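GH18 chiitnase (Pseudoalteromonas aurantia, PDB 6K7Z) probably hydrolyses beta-1,4 linkages within chitin chains, acting as an endochitinase of glycoside hydrolase family 18. Local coordinates at residues K3-N9 with Y23-A29; L15-L21 with V64-Q70; E20-D24 with I271-A275; D113-E117 with F133-T138; N185-Y189 with I257-Q261. One frame throughout, in Å; residues are numbered along the deposited sequence.

Contact 1: K3-N9 with Y23-A29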
# COMPACT_ATOMS: atom_id res chain seq x y z
N LYS A 3 -1.27 3.10 -13.10
CA LYS A 3 -2.39 2.61 -12.30
C LYS A 3 -2.77 3.67 -11.29
O LYS A 3 -1.93 4.38 -10.89
CB LYS A 3 -1.91 1.43 -11.47
CG LYS A 3 -1.74 0.10 -12.15
CD LYS A 3 -1.08 -0.89 -11.21
CE LYS A 3 -0.58 -2.12 -11.93
NZ LYS A 3 0.09 -1.88 -13.19
N THR A 4 -4.02 3.70 -10.89
CA THR A 4 -4.55 4.60 -9.86
C THR A 4 -5.00 3.72 -8.69
O THR A 4 -5.69 2.80 -8.89
CB THR A 4 -5.63 5.53 -10.37
OG1 THR A 4 -6.62 4.81 -11.03
CG2 THR A 4 -4.98 6.54 -11.29
N ILE A 5 -4.55 4.09 -7.50
CA ILE A 5 -4.75 3.27 -6.32
C ILE A 5 -5.22 4.17 -5.18
O ILE A 5 -4.75 5.31 -5.05
CB ILE A 5 -3.45 2.53 -5.95
CG1 ILE A 5 -2.99 1.70 -7.16
CG2 ILE A 5 -3.63 1.64 -4.71
CD1 ILE A 5 -1.82 0.85 -6.90
N THR A 6 -6.16 3.68 -4.38
CA THR A 6 -6.56 4.43 -3.20
C THR A 6 -6.73 3.47 -2.04
O THR A 6 -6.99 2.28 -2.23
CB THR A 6 -7.85 5.24 -3.43
OG1 THR A 6 -8.13 6.05 -2.28
CG2 THR A 6 -9.04 4.32 -3.74
N TYR A 7 -6.58 4.00 -0.83
CA TYR A 7 -6.92 3.29 0.40
C TYR A 7 -8.30 3.70 0.90
O TYR A 7 -8.65 4.88 0.89
CB TYR A 7 -5.91 3.56 1.51
CG TYR A 7 -4.60 2.85 1.31
CD1 TYR A 7 -3.63 3.37 0.46
CD2 TYR A 7 -4.33 1.66 1.97
CE1 TYR A 7 -2.44 2.73 0.25
CE2 TYR A 7 -3.12 0.99 1.77
CZ TYR A 7 -2.19 1.54 0.91
OH TYR A 7 -1.00 0.92 0.70
N TYR A 8 -9.08 2.72 1.34
CA TYR A 8 -10.38 2.98 1.93
C TYR A 8 -10.31 2.61 3.41
O TYR A 8 -10.27 1.43 3.75
CB TYR A 8 -11.47 2.20 1.20
CG TYR A 8 -12.87 2.56 1.64
CD1 TYR A 8 -13.51 3.65 1.09
CD2 TYR A 8 -13.55 1.81 2.59
CE1 TYR A 8 -14.80 4.00 1.46
CE2 TYR A 8 -14.86 2.16 2.97
CZ TYR A 8 -15.46 3.27 2.40
OH TYR A 8 -16.75 3.65 2.74
N ASN A 9 -10.30 3.63 4.27
CA ASN A 9 -10.34 3.43 5.72
C ASN A 9 -11.55 4.16 6.28
O ASN A 9 -12.48 3.50 6.75
CB ASN A 9 -9.03 3.91 6.35
CG ASN A 9 -8.94 3.61 7.85
OD1 ASN A 9 -8.86 4.53 8.66
ND2 ASN A 9 -8.94 2.33 8.21
N TYR A 23 -10.33 4.50 -10.76
CA TYR A 23 -9.39 3.73 -9.95
C TYR A 23 -9.16 2.36 -10.56
O TYR A 23 -10.08 1.75 -11.10
CB TYR A 23 -9.89 3.54 -8.51
CG TYR A 23 -9.74 4.78 -7.66
CD1 TYR A 23 -8.49 5.25 -7.30
CD2 TYR A 23 -10.87 5.47 -7.21
CE1 TYR A 23 -8.34 6.39 -6.53
CE2 TYR A 23 -10.74 6.60 -6.43
CZ TYR A 23 -9.48 7.06 -6.09
OH TYR A 23 -9.37 8.19 -5.32
N ASP A 24 -7.93 1.88 -10.47
CA ASP A 24 -7.65 0.51 -10.84
C ASP A 24 -7.64 -0.43 -9.65
O ASP A 24 -8.03 -1.60 -9.79
CB ASP A 24 -6.30 0.42 -11.55
CG ASP A 24 -6.28 1.21 -12.83
OD1 ASP A 24 -7.17 0.98 -13.68
OD2 ASP A 24 -5.39 2.07 -12.98
N VAL A 25 -7.24 0.05 -8.48
CA VAL A 25 -7.07 -0.78 -7.30
C VAL A 25 -7.59 -0.03 -6.08
O VAL A 25 -7.29 1.15 -5.90
CB VAL A 25 -5.58 -1.15 -7.07
CG1 VAL A 25 -5.44 -2.07 -5.87
CG2 VAL A 25 -4.98 -1.78 -8.31
N VAL A 26 -8.35 -0.72 -5.25
CA VAL A 26 -8.79 -0.18 -3.97
C VAL A 26 -8.25 -1.08 -2.88
O VAL A 26 -8.49 -2.30 -2.89
CB VAL A 26 -10.32 -0.08 -3.89
CG1 VAL A 26 -10.74 0.25 -2.47
CG2 VAL A 26 -10.82 0.98 -4.88
N ASN A 27 -7.50 -0.49 -1.94
CA ASN A 27 -6.97 -1.20 -0.78
C ASN A 27 -7.90 -0.97 0.40
O ASN A 27 -8.02 0.15 0.88
CB ASN A 27 -5.57 -0.72 -0.41
CG ASN A 27 -4.56 -0.90 -1.52
OD1 ASN A 27 -4.66 -1.82 -2.32
ND2 ASN A 27 -3.54 -0.04 -1.54
N LEU A 28 -8.54 -2.04 0.89
CA LEU A 28 -9.36 -1.91 2.08
C LEU A 28 -8.46 -1.91 3.31
O LEU A 28 -7.68 -2.84 3.51
CB LEU A 28 -10.40 -3.04 2.15
CG LEU A 28 -11.18 -3.24 0.86
CD1 LEU A 28 -12.07 -4.48 0.97
CD2 LEU A 28 -12.03 -1.99 0.55
N ALA A 29 -8.58 -0.88 4.13
CA ALA A 29 -7.73 -0.71 5.31
C ALA A 29 -8.56 -0.74 6.61
O ALA A 29 -9.47 0.07 6.75
CB ALA A 29 -6.98 0.62 5.20
O HOH W 1 -12.30 0.37 6.25
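T6 binds strand 25-29 through both backbone polar atoms; the bond from N27 N to T6 O is almost linear (2.8 Å, 178° at the hydrogen). Y8 N to N27 O and A29 N to Y8 O continue this parallel ladder. At its start T4 O accepts from V25 N and D24 N, while D24 OD2 takes T4 N at 3.0 Å on its anti side. N9 ND2 adds a bond of 2.7 Å to A29 O, from above the carbonyl plane. Ring contacts lie on both sheet faces. T6 CG2 stands 3.6 Å from the centroid of the Y23 ring, over its face. On the other face N27 ND2 approaches Y7 CZ to 3.2 Å above the ring, with amide and ring planes 68° apart. A leucine at Y7 would probably leave the N27 amide without its aromatic face and D113 OD2 without the phenol hydroxyl. Strand 3-8 is flanked by strands 25-33 and 256-260; Y7 also touches N185 and S75, whereas T6 and Y23 bond to N259.

Contact 2: L15-L21 with V64-Q70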
# COMPACT_ATOMS: atom_id res chain seq x y z
N LEU A 15 -18.44 3.28 -0.26
CA LEU A 15 -17.39 2.59 -1.00
C LEU A 15 -17.78 2.35 -2.45
O LEU A 15 -16.93 2.40 -3.34
CB LEU A 15 -17.04 1.28 -0.33
CG LEU A 15 -15.98 0.41 -1.00
CD1 LEU A 15 -14.63 1.10 -1.02
CD2 LEU A 15 -15.88 -0.92 -0.23
N ILE A 16 -19.06 2.10 -2.71
CA ILE A 16 -19.47 1.81 -4.07
C ILE A 16 -19.20 2.97 -5.02
O ILE A 16 -19.10 2.75 -6.23
CB ILE A 16 -20.95 1.40 -4.09
CG1 ILE A 16 -21.29 0.66 -5.39
CG2 ILE A 16 -21.83 2.61 -3.84
CD1 ILE A 16 -22.42 -0.30 -5.26
N ASN A 17 -19.06 4.20 -4.50
CA ASN A 17 -18.72 5.34 -5.37
C ASN A 17 -17.44 5.09 -6.15
O ASN A 17 -17.28 5.62 -7.26
CB ASN A 17 -18.58 6.64 -4.56
CG ASN A 17 -19.93 7.23 -4.15
OD1 ASN A 17 -20.93 6.52 -4.05
ND2 ASN A 17 -19.96 8.54 -3.90
N ALA A 18 -16.52 4.29 -5.60
CA ALA A 18 -15.26 4.05 -6.28
C ALA A 18 -15.45 3.29 -7.59
O ALA A 18 -14.65 3.44 -8.51
CB ALA A 18 -14.29 3.30 -5.37
N SER A 19 -16.52 2.48 -7.69
CA SER A 19 -16.77 1.71 -8.90
C SER A 19 -17.03 2.59 -10.12
O SER A 19 -16.90 2.11 -11.25
CB SER A 19 -17.97 0.78 -8.69
OG SER A 19 -19.17 1.54 -8.67
N GLU A 20 -17.40 3.85 -9.92
CA GLU A 20 -17.67 4.75 -11.04
C GLU A 20 -16.56 5.77 -11.24
O GLU A 20 -16.74 6.73 -11.99
CB GLU A 20 -19.01 5.46 -10.84
CG GLU A 20 -20.15 4.52 -10.47
CD GLU A 20 -20.56 3.57 -11.59
OE1 GLU A 20 -19.98 3.62 -12.69
OE2 GLU A 20 -21.48 2.75 -11.34
N LEU A 21 -15.42 5.59 -10.60
CA LEU A 21 -14.30 6.51 -10.68
C LEU A 21 -13.10 5.82 -11.32
O LEU A 21 -13.06 4.58 -11.41
CB LEU A 21 -13.94 7.02 -9.28
CG LEU A 21 -15.03 7.98 -8.80
CD1 LEU A 21 -14.89 8.23 -7.31
CD2 LEU A 21 -14.95 9.29 -9.59
N VAL A 64 -19.31 -5.09 -7.08
CA VAL A 64 -19.56 -4.11 -8.13
C VAL A 64 -18.25 -3.58 -8.69
O VAL A 64 -18.09 -3.43 -9.91
CB VAL A 64 -20.45 -2.98 -7.59
CG1 VAL A 64 -20.55 -1.85 -8.60
CG2 VAL A 64 -21.84 -3.52 -7.23
N MET A 65 -17.29 -3.27 -7.81
CA MET A 65 -15.98 -2.83 -8.26
C MET A 65 -15.32 -3.88 -9.14
O MET A 65 -14.80 -3.57 -10.22
CB MET A 65 -15.09 -2.51 -7.06
CG MET A 65 -15.41 -1.18 -6.37
SD MET A 65 -14.16 -0.71 -5.14
CE MET A 65 -14.64 -1.76 -3.77
N GLN A 66 -15.35 -5.14 -8.70
CA GLN A 66 -14.77 -6.22 -9.47
C GLN A 66 -15.48 -6.41 -10.81
O GLN A 66 -14.83 -6.70 -11.82
CB GLN A 66 -14.78 -7.51 -8.65
CG GLN A 66 -13.68 -7.51 -7.60
CD GLN A 66 -13.81 -8.64 -6.60
OE1 GLN A 66 -14.90 -9.19 -6.41
NE2 GLN A 66 -12.71 -8.98 -5.95
N HIS A 67 -16.78 -6.19 -10.86
CA HIS A 67 -17.54 -6.29 -12.14
C HIS A 67 -17.02 -5.24 -13.09
O HIS A 67 -17.08 -5.40 -14.27
CB HIS A 67 -19.05 -6.06 -11.92
CG HIS A 67 -19.93 -6.04 -13.15
ND1 HIS A 67 -20.09 -7.12 -13.99
CD2 HIS A 67 -20.81 -5.12 -13.58
CE1 HIS A 67 -20.94 -6.82 -14.94
NE2 HIS A 67 -21.41 -5.61 -14.71
N LYS A 68 -16.50 -4.16 -12.55
CA LYS A 68 -15.96 -3.10 -13.33
C LYS A 68 -14.52 -3.37 -13.74
O LYS A 68 -13.96 -2.60 -14.47
CB LYS A 68 -16.02 -1.76 -12.60
CG LYS A 68 -17.37 -1.16 -12.29
CD LYS A 68 -17.90 -0.43 -13.49
CE LYS A 68 -19.30 0.04 -13.23
NZ LYS A 68 -19.72 0.85 -14.39
N GLY A 69 -13.94 -4.44 -13.27
CA GLY A 69 -12.58 -4.74 -13.60
C GLY A 69 -11.58 -4.06 -12.67
O GLY A 69 -10.41 -3.99 -12.97
N GLN A 70 -12.05 -3.57 -11.55
CA GLN A 70 -11.19 -2.98 -10.57
C GLN A 70 -10.73 -4.12 -9.65
O GLN A 70 -11.39 -5.09 -9.53
CB GLN A 70 -11.87 -1.89 -9.78
CG GLN A 70 -12.15 -0.64 -10.57
CD GLN A 70 -13.09 0.29 -9.85
OE1 GLN A 70 -13.99 -0.17 -9.24
NE2 GLN A 70 -12.89 1.56 -9.95
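M65 crosses the L15 side chain at about a right angle: its thioether is bent at the last torsion (chi3 -79°), which brings M65 CE to 3.8 Å from L15 CG. Further back, M65 SD lies 4.0 Å from A18 CB. V64 meets I16 obliquely, with V64 CG2 at 3.8 Å from I16 CD1, and its other branch, V64 CG1, rests 3.7 Å from S19 OG. That hydroxyl is turned back onto its own segment, where S19 OG donates to I16 O at 2.7 Å. Q70, extended beyond CG, sends NE2 to A18 O at 3.0 Å in a nearly straight bond (177°); the same NE2 also bonds to Y23 O. A18 O lies in the Q70 amide plane, yet Q70 NE2 stands above the A18 carbonyl plane, on the face opposite L21 N. Q70 OE1 is buried here and has no partner in the model. On the solvent side K68 folds along S19 O, and K68 NZ makes a weak salt bridge of 3.3 Å to E20 OE1. G69, with positive phi, lies in a Schellman motif that follows the last turn of helix 56-67; loop 15-21 packs beside that helix in the outer layer of a TIM barrel.

Contact 3: E20-D24 with I271-A275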
# COMPACT_ATOMS: atom_id res chain seq x y z
N GLU A 20 -17.40 3.85 -9.92
CA GLU A 20 -17.67 4.75 -11.04
C GLU A 20 -16.56 5.77 -11.24
O GLU A 20 -16.74 6.73 -11.99
CB GLU A 20 -19.01 5.46 -10.84
CG GLU A 20 -20.15 4.52 -10.47
CD GLU A 20 -20.56 3.57 -11.59
OE1 GLU A 20 -19.98 3.62 -12.69
OE2 GLU A 20 -21.48 2.75 -11.34
N LEU A 21 -15.42 5.59 -10.60
CA LEU A 21 -14.30 6.51 -10.68
C LEU A 21 -13.10 5.82 -11.32
O LEU A 21 -13.06 4.58 -11.41
CB LEU A 21 -13.94 7.02 -9.28
CG LEU A 21 -15.03 7.98 -8.80
CD1 LEU A 21 -14.89 8.23 -7.31
CD2 LEU A 21 -14.95 9.29 -9.59
N PRO A 22 -12.15 6.57 -11.81
CA PRO A 22 -11.04 5.95 -12.57
C PRO A 22 -9.94 5.40 -11.66
O PRO A 22 -8.76 5.79 -11.75
CB PRO A 22 -10.56 7.12 -13.44
CG PRO A 22 -10.84 8.33 -12.63
CD PRO A 22 -12.11 8.04 -11.88
N TYR A 23 -10.33 4.50 -10.76
CA TYR A 23 -9.39 3.73 -9.95
C TYR A 23 -9.16 2.36 -10.56
O TYR A 23 -10.08 1.75 -11.10
CB TYR A 23 -9.89 3.54 -8.51
CG TYR A 23 -9.74 4.78 -7.66
CD1 TYR A 23 -8.49 5.25 -7.30
CD2 TYR A 23 -10.87 5.47 -7.21
CE1 TYR A 23 -8.34 6.39 -6.53
CE2 TYR A 23 -10.74 6.60 -6.43
CZ TYR A 23 -9.48 7.06 -6.09
OH TYR A 23 -9.37 8.19 -5.32
N ASP A 24 -7.93 1.88 -10.47
CA ASP A 24 -7.65 0.51 -10.84
C ASP A 24 -7.64 -0.43 -9.65
O ASP A 24 -8.03 -1.60 -9.79
CB ASP A 24 -6.30 0.42 -11.55
CG ASP A 24 -6.28 1.21 -12.83
OD1 ASP A 24 -7.17 0.98 -13.68
OD2 ASP A 24 -5.39 2.07 -12.98
N ILE A 271 -9.18 12.32 -8.05
CA ILE A 271 -8.76 11.19 -8.87
C ILE A 271 -9.07 11.45 -10.34
O ILE A 271 -8.31 11.03 -11.21
CB ILE A 271 -9.40 9.87 -8.37
CG1 ILE A 271 -8.78 8.68 -9.11
CG2 ILE A 271 -10.92 9.86 -8.55
CD1 ILE A 271 -7.28 8.60 -8.99
N LYS A 272 -10.15 12.18 -10.64
CA LYS A 272 -10.42 12.50 -12.03
C LYS A 272 -9.30 13.36 -12.64
O LYS A 272 -8.82 13.07 -13.74
CB LYS A 272 -11.76 13.21 -12.16
CG LYS A 272 -12.97 12.28 -11.97
CD LYS A 272 -14.27 13.11 -12.02
CE LYS A 272 -15.42 12.38 -11.41
NZ LYS A 272 -16.68 13.17 -11.44
N ALA A 273 -8.84 14.38 -11.91
CA ALA A 273 -7.78 15.24 -12.44
C ALA A 273 -6.45 14.49 -12.53
O ALA A 273 -5.71 14.64 -13.51
CB ALA A 273 -7.64 16.49 -11.58
N ILE A 274 -6.14 13.67 -11.55
CA ILE A 274 -4.92 12.93 -11.58
C ILE A 274 -4.94 11.91 -12.70
O ILE A 274 -4.00 11.77 -13.40
CB ILE A 274 -4.67 12.21 -10.22
CG1 ILE A 274 -4.27 13.23 -9.20
CG2 ILE A 274 -3.64 11.12 -10.30
CD1 ILE A 274 -2.86 13.74 -9.37
N ALA A 275 -6.03 11.20 -12.82
CA ALA A 275 -6.13 10.18 -13.85
C ALA A 275 -5.92 10.78 -15.25
O ALA A 275 -5.20 10.29 -16.04
CB ALA A 275 -7.39 9.37 -13.76
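I271 overlaps the Y23 ring on the face opposite the one that T6 covers. Its CG1 stands 3.6 Å from the Y23 centroid and 20° off the ring normal, displaced toward the rim, while I271 CD1 comes 3.5 Å from Y23 CE1. With CG1 trans to the backbone N (chi1 -171°), the second branch is free to face the proline, and I271 CG2 lies 4.0 Å from P22 CD. One turn on, A275 CB is 3.8 Å from P22 CG, so residues four apart on one helix flank grip the pyrrolidine ring. Before P22, the centre of an inverse gamma turn, L21 crosses the extended K272 chain at about a right angle, L21 CD2 to K272 CE being 3.6 Å. A serine at Y23 would probably open a gap between I271 and T6 and leave N259 ND2 without the phenol oxygen. Helix 269-277 thereby packs on the loop entering strand 25-33; I271 also touches T4 on strand 3-8, and I274 turns to helix 237-251.

Contact 4: D113-E117 with F133-T138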
# COMPACT_ATOMS: atom_id res chain seq x y z
N ASP A 113 -2.34 -6.01 0.25
CA ASP A 113 -1.39 -4.92 0.36
C ASP A 113 -0.74 -5.02 1.73
O ASP A 113 -1.43 -5.08 2.74
CB ASP A 113 -2.10 -3.58 0.19
CG ASP A 113 -1.18 -2.39 0.36
OD1 ASP A 113 -0.27 -2.19 -0.48
OD2 ASP A 113 -1.39 -1.62 1.33
N ILE A 114 0.59 -5.06 1.76
CA ILE A 114 1.33 -5.21 3.00
C ILE A 114 1.77 -3.81 3.40
O ILE A 114 2.77 -3.30 2.89
CB ILE A 114 2.50 -6.18 2.87
CG1 ILE A 114 1.96 -7.59 2.60
CG2 ILE A 114 3.38 -6.15 4.11
CD1 ILE A 114 3.01 -8.54 2.09
N ASP A 115 1.00 -3.18 4.28
CA ASP A 115 1.29 -1.81 4.70
C ASP A 115 2.11 -1.87 5.99
O ASP A 115 1.62 -1.68 7.10
CB ASP A 115 -0.01 -1.03 4.88
CG ASP A 115 0.22 0.45 5.18
OD1 ASP A 115 1.39 0.88 5.28
OD2 ASP A 115 -0.77 1.19 5.31
N TYR A 116 3.40 -2.14 5.81
CA TYR A 116 4.33 -2.40 6.90
C TYR A 116 5.10 -1.12 7.24
O TYR A 116 5.78 -0.55 6.37
CB TYR A 116 5.29 -3.51 6.50
CG TYR A 116 6.37 -3.85 7.49
CD1 TYR A 116 6.14 -4.81 8.46
CD2 TYR A 116 7.62 -3.25 7.43
CE1 TYR A 116 7.13 -5.15 9.37
CE2 TYR A 116 8.63 -3.59 8.34
CZ TYR A 116 8.37 -4.55 9.30
OH TYR A 116 9.35 -4.91 10.21
N GLU A 117 5.01 -0.68 8.50
CA GLU A 117 5.59 0.60 8.92
C GLU A 117 6.51 0.46 10.14
O GLU A 117 6.81 1.46 10.80
CB GLU A 117 4.47 1.61 9.21
CG GLU A 117 3.33 1.59 8.16
CD GLU A 117 2.52 2.90 8.10
OE1 GLU A 117 2.65 3.71 9.03
OE2 GLU A 117 1.77 3.11 7.12
N PHE A 133 11.65 -10.84 7.58
CA PHE A 133 10.22 -11.05 7.79
C PHE A 133 9.44 -10.75 6.52
O PHE A 133 8.62 -11.57 6.07
CB PHE A 133 9.72 -10.17 8.94
CG PHE A 133 8.22 -10.10 9.04
CD1 PHE A 133 7.48 -11.23 9.37
CD2 PHE A 133 7.55 -8.91 8.82
CE1 PHE A 133 6.10 -11.17 9.46
CE2 PHE A 133 6.17 -8.83 8.91
CZ PHE A 133 5.44 -9.97 9.23
N LEU A 134 9.69 -9.59 5.92
CA LEU A 134 8.98 -9.23 4.70
C LEU A 134 9.34 -10.16 3.55
O LEU A 134 8.48 -10.51 2.74
CB LEU A 134 9.28 -7.78 4.36
CG LEU A 134 8.72 -6.83 5.40
CD1 LEU A 134 9.28 -5.44 5.13
CD2 LEU A 134 7.21 -6.81 5.34
N ILE A 135 10.60 -10.57 3.47
CA ILE A 135 11.00 -11.52 2.44
C ILE A 135 10.26 -12.84 2.61
O ILE A 135 9.66 -13.36 1.66
CB ILE A 135 12.53 -11.72 2.47
CG1 ILE A 135 13.21 -10.47 1.92
CG2 ILE A 135 12.95 -13.00 1.72
CD1 ILE A 135 14.68 -10.39 2.23
N SER A 136 10.29 -13.40 3.81
CA SER A 136 9.61 -14.68 4.05
C SER A 136 8.10 -14.56 3.89
O SER A 136 7.46 -15.43 3.29
CB SER A 136 9.96 -15.21 5.44
OG SER A 136 9.21 -16.40 5.71
N LEU A 137 7.51 -13.50 4.45
CA LEU A 137 6.07 -13.33 4.29
C LEU A 137 5.68 -13.22 2.82
O LEU A 137 4.70 -13.84 2.39
CB LEU A 137 5.59 -12.09 5.06
CG LEU A 137 4.10 -11.79 4.91
CD1 LEU A 137 3.26 -12.94 5.46
CD2 LEU A 137 3.73 -10.46 5.58
N THR A 138 6.45 -12.46 2.03
CA THR A 138 6.12 -12.35 0.61
C THR A 138 6.19 -13.71 -0.08
O THR A 138 5.28 -14.07 -0.83
CB THR A 138 7.05 -11.34 -0.07
OG1 THR A 138 6.82 -10.03 0.47
CG2 THR A 138 6.78 -11.31 -1.57
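F133 starts the contact with its ring edge: F133 CD2 comes 3.8 Å from Y116 CE1, near the phenylalanine plane. The two rings meet obliquely, with planes at 42° and centroids 5.9 Å apart. L134 follows and carries more of the contact. Both its methyls lie over one face of the Y116 ring, L134 CD1 at 3.6 Å from Y116 CD2 and L134 CD2 above the part nearer CG. Y116 is swung out to them because its CG is trans to the backbone N (chi1 177°). The same L134 CD2 also reaches I114 CG2 at 4.1 Å, where the two aliphatic chains lie alongside each other and point opposite ways. L137, one turn after F133, meets I114 tip to tip, L137 CD2 to I114 CD1 being 4.0 Å. T138 ends the segment at the margin of this apolar group; T138 OG1 bonds back to L134 O at 2.9 Å, on the face of that carbonyl opposite T138 N, and is also bonded to H154 NE2. No hydrogen bond joins strand and helix, which run nearly antiparallel with axes 11.6 Å apart. They are the first two elements of a beta-alpha-beta unit completed by strand 151-154, and helix 130-144 lies between helices 93-106 and 169-177, as L137 on L96 and L134 on V173 indicate.

Contact 5: N185-Y189 with I257-Q261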
# COMPACT_ATOMS: atom_id res chain seq x y z
N ASN A 185 3.54 0.77 -3.10
CA ASN A 185 2.82 2.04 -2.89
C ASN A 185 3.70 2.92 -2.01
O ASN A 185 3.62 2.86 -0.79
CB ASN A 185 1.47 1.79 -2.23
CG ASN A 185 0.52 0.95 -3.09
OD1 ASN A 185 0.33 1.22 -4.27
ND2 ASN A 185 -0.08 -0.08 -2.48
N VAL A 186 4.57 3.72 -2.64
CA VAL A 186 5.52 4.53 -1.87
C VAL A 186 4.79 5.71 -1.25
O VAL A 186 4.14 6.50 -1.94
CB VAL A 186 6.69 5.01 -2.75
CG1 VAL A 186 7.69 5.77 -1.89
CG2 VAL A 186 7.35 3.82 -3.47
N GLN A 187 4.91 5.86 0.08
CA GLN A 187 4.21 6.93 0.80
C GLN A 187 5.09 8.17 0.82
O GLN A 187 5.89 8.39 1.72
CB GLN A 187 3.87 6.49 2.22
CG GLN A 187 3.19 5.14 2.32
CD GLN A 187 2.74 4.83 3.74
OE1 GLN A 187 2.49 5.75 4.53
NE2 GLN A 187 2.63 3.54 4.07
N PHE A 188 4.90 9.04 -0.18
CA PHE A 188 5.66 10.28 -0.20
C PHE A 188 5.00 11.32 0.70
O PHE A 188 4.70 12.43 0.27
CB PHE A 188 5.81 10.80 -1.63
CG PHE A 188 6.78 9.99 -2.47
CD1 PHE A 188 8.14 10.04 -2.21
CD2 PHE A 188 6.32 9.17 -3.50
CE1 PHE A 188 9.03 9.30 -2.97
CE2 PHE A 188 7.21 8.43 -4.27
CZ PHE A 188 8.57 8.49 -4.00
N TYR A 189 4.78 10.95 1.96
CA TYR A 189 4.22 11.86 2.95
C TYR A 189 4.62 11.34 4.33
O TYR A 189 5.11 10.22 4.47
CB TYR A 189 2.70 11.98 2.81
CG TYR A 189 1.98 10.67 2.66
CD1 TYR A 189 1.80 10.10 1.40
CD2 TYR A 189 1.49 9.99 3.76
CE1 TYR A 189 1.14 8.89 1.25
CE2 TYR A 189 0.82 8.78 3.62
CZ TYR A 189 0.65 8.24 2.37
OH TYR A 189 -0.01 7.03 2.22
N ILE A 257 -0.17 6.43 -9.42
CA ILE A 257 -0.41 7.34 -8.31
C ILE A 257 -1.32 6.66 -7.31
O ILE A 257 -2.38 6.15 -7.69
CB ILE A 257 -1.04 8.66 -8.78
CG1 ILE A 257 -0.07 9.45 -9.65
CG2 ILE A 257 -1.50 9.49 -7.57
CD1 ILE A 257 1.14 9.99 -8.87
N MET A 258 -0.92 6.68 -6.04
CA MET A 258 -1.71 6.18 -4.93
C MET A 258 -2.16 7.36 -4.08
O MET A 258 -1.50 8.41 -4.07
CB MET A 258 -0.89 5.19 -4.08
CG MET A 258 -1.58 4.71 -2.79
SD MET A 258 -1.21 5.79 -1.38
CE MET A 258 0.41 5.22 -0.89
N ASN A 259 -3.28 7.23 -3.38
CA ASN A 259 -3.64 8.28 -2.44
C ASN A 259 -4.11 7.71 -1.12
O ASN A 259 -4.63 6.59 -1.03
CB ASN A 259 -4.71 9.26 -3.01
CG ASN A 259 -6.10 8.65 -3.10
OD1 ASN A 259 -6.70 8.25 -2.09
ND2 ASN A 259 -6.65 8.64 -4.30
N TRP A 260 -3.89 8.50 -0.08
CA TRP A 260 -4.53 8.32 1.21
C TRP A 260 -5.38 9.57 1.40
O TRP A 260 -4.83 10.66 1.43
CB TRP A 260 -3.49 8.19 2.34
CG TRP A 260 -4.13 7.98 3.68
CD1 TRP A 260 -4.57 8.94 4.55
CD2 TRP A 260 -4.47 6.72 4.27
NE1 TRP A 260 -5.14 8.35 5.66
CE2 TRP A 260 -5.09 6.99 5.51
CE3 TRP A 260 -4.29 5.39 3.88
CZ2 TRP A 260 -5.54 5.97 6.37
CZ3 TRP A 260 -4.73 4.38 4.72
CH2 TRP A 260 -5.35 4.68 5.95
N GLN A 261 -6.71 9.45 1.45
CA GLN A 261 -7.46 8.21 1.29
C GLN A 261 -8.76 8.55 0.56
O GLN A 261 -9.12 9.72 0.41
CB GLN A 261 -7.76 7.57 2.65
CG GLN A 261 -8.57 8.46 3.61
CD GLN A 261 -9.06 7.71 4.84
OE1 GLN A 261 -9.70 6.66 4.72
NE2 GLN A 261 -8.74 8.23 6.02
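M258 fills the tight part of the contact with one methyl group. Its chain is bent at chi2 (-89°) and again at chi3 (-80°), which directs CE across to the other strand. There M258 CE lies 3.6 Å from Y189 OH, 3.8 Å from N185 CB and 4.2 Å from Q187 CG. It meets the Y189 ring at the edge, near its plane, and the two side chains cross at about a right angle. The other part is sparser and involves the partly exposed W260. Here W260 CB is 3.7 Å from Y189 OH, while the indole leads off from segment 185-189 and meets the Y7 ring. No hydrogen bond crosses between the segments: Q187 NE2 bonds instead to A155 O and E117 OE2, and Q261 OE1 to N9 N. The peptide bond between W260 and Q261 is cis, consistent with the tryptophan at the end of the last barrel strand in related family 18 chitinases. The strand axes are 7.5 Å apart at 54°, too far for a ladder, and strand 219-224 intervenes in the sheet order. M258 and N185 also touch I5 and Y7 of strand 3-8, which places this contact inside the barrel.

Overall arrangement
Contacts 1, 4 and 5 share the curled sheet of the TIM barrel; contacts 2 and 3 lie on its outer layer, away from contact 4, whose centre is about 27 Å from each. Along the chain, contacts 1 and 2 interleave, contact 3 joins the early loop 20-24 to the last helix, and contacts 4 and 5 fall between its ends. The barrel closes where strands 3-8 and 256-260 pair, and contact 3 packs the last helix outside that seam. There Y23 and N259 link contacts 1, 3 and 5, between barrel and helix layer. Inside, D113–Y7 and E117–Q187 tie contact 4 to contacts 1 and 5 around the DxDxE signature acids, consistent with the chitin-cleaving site of family 18.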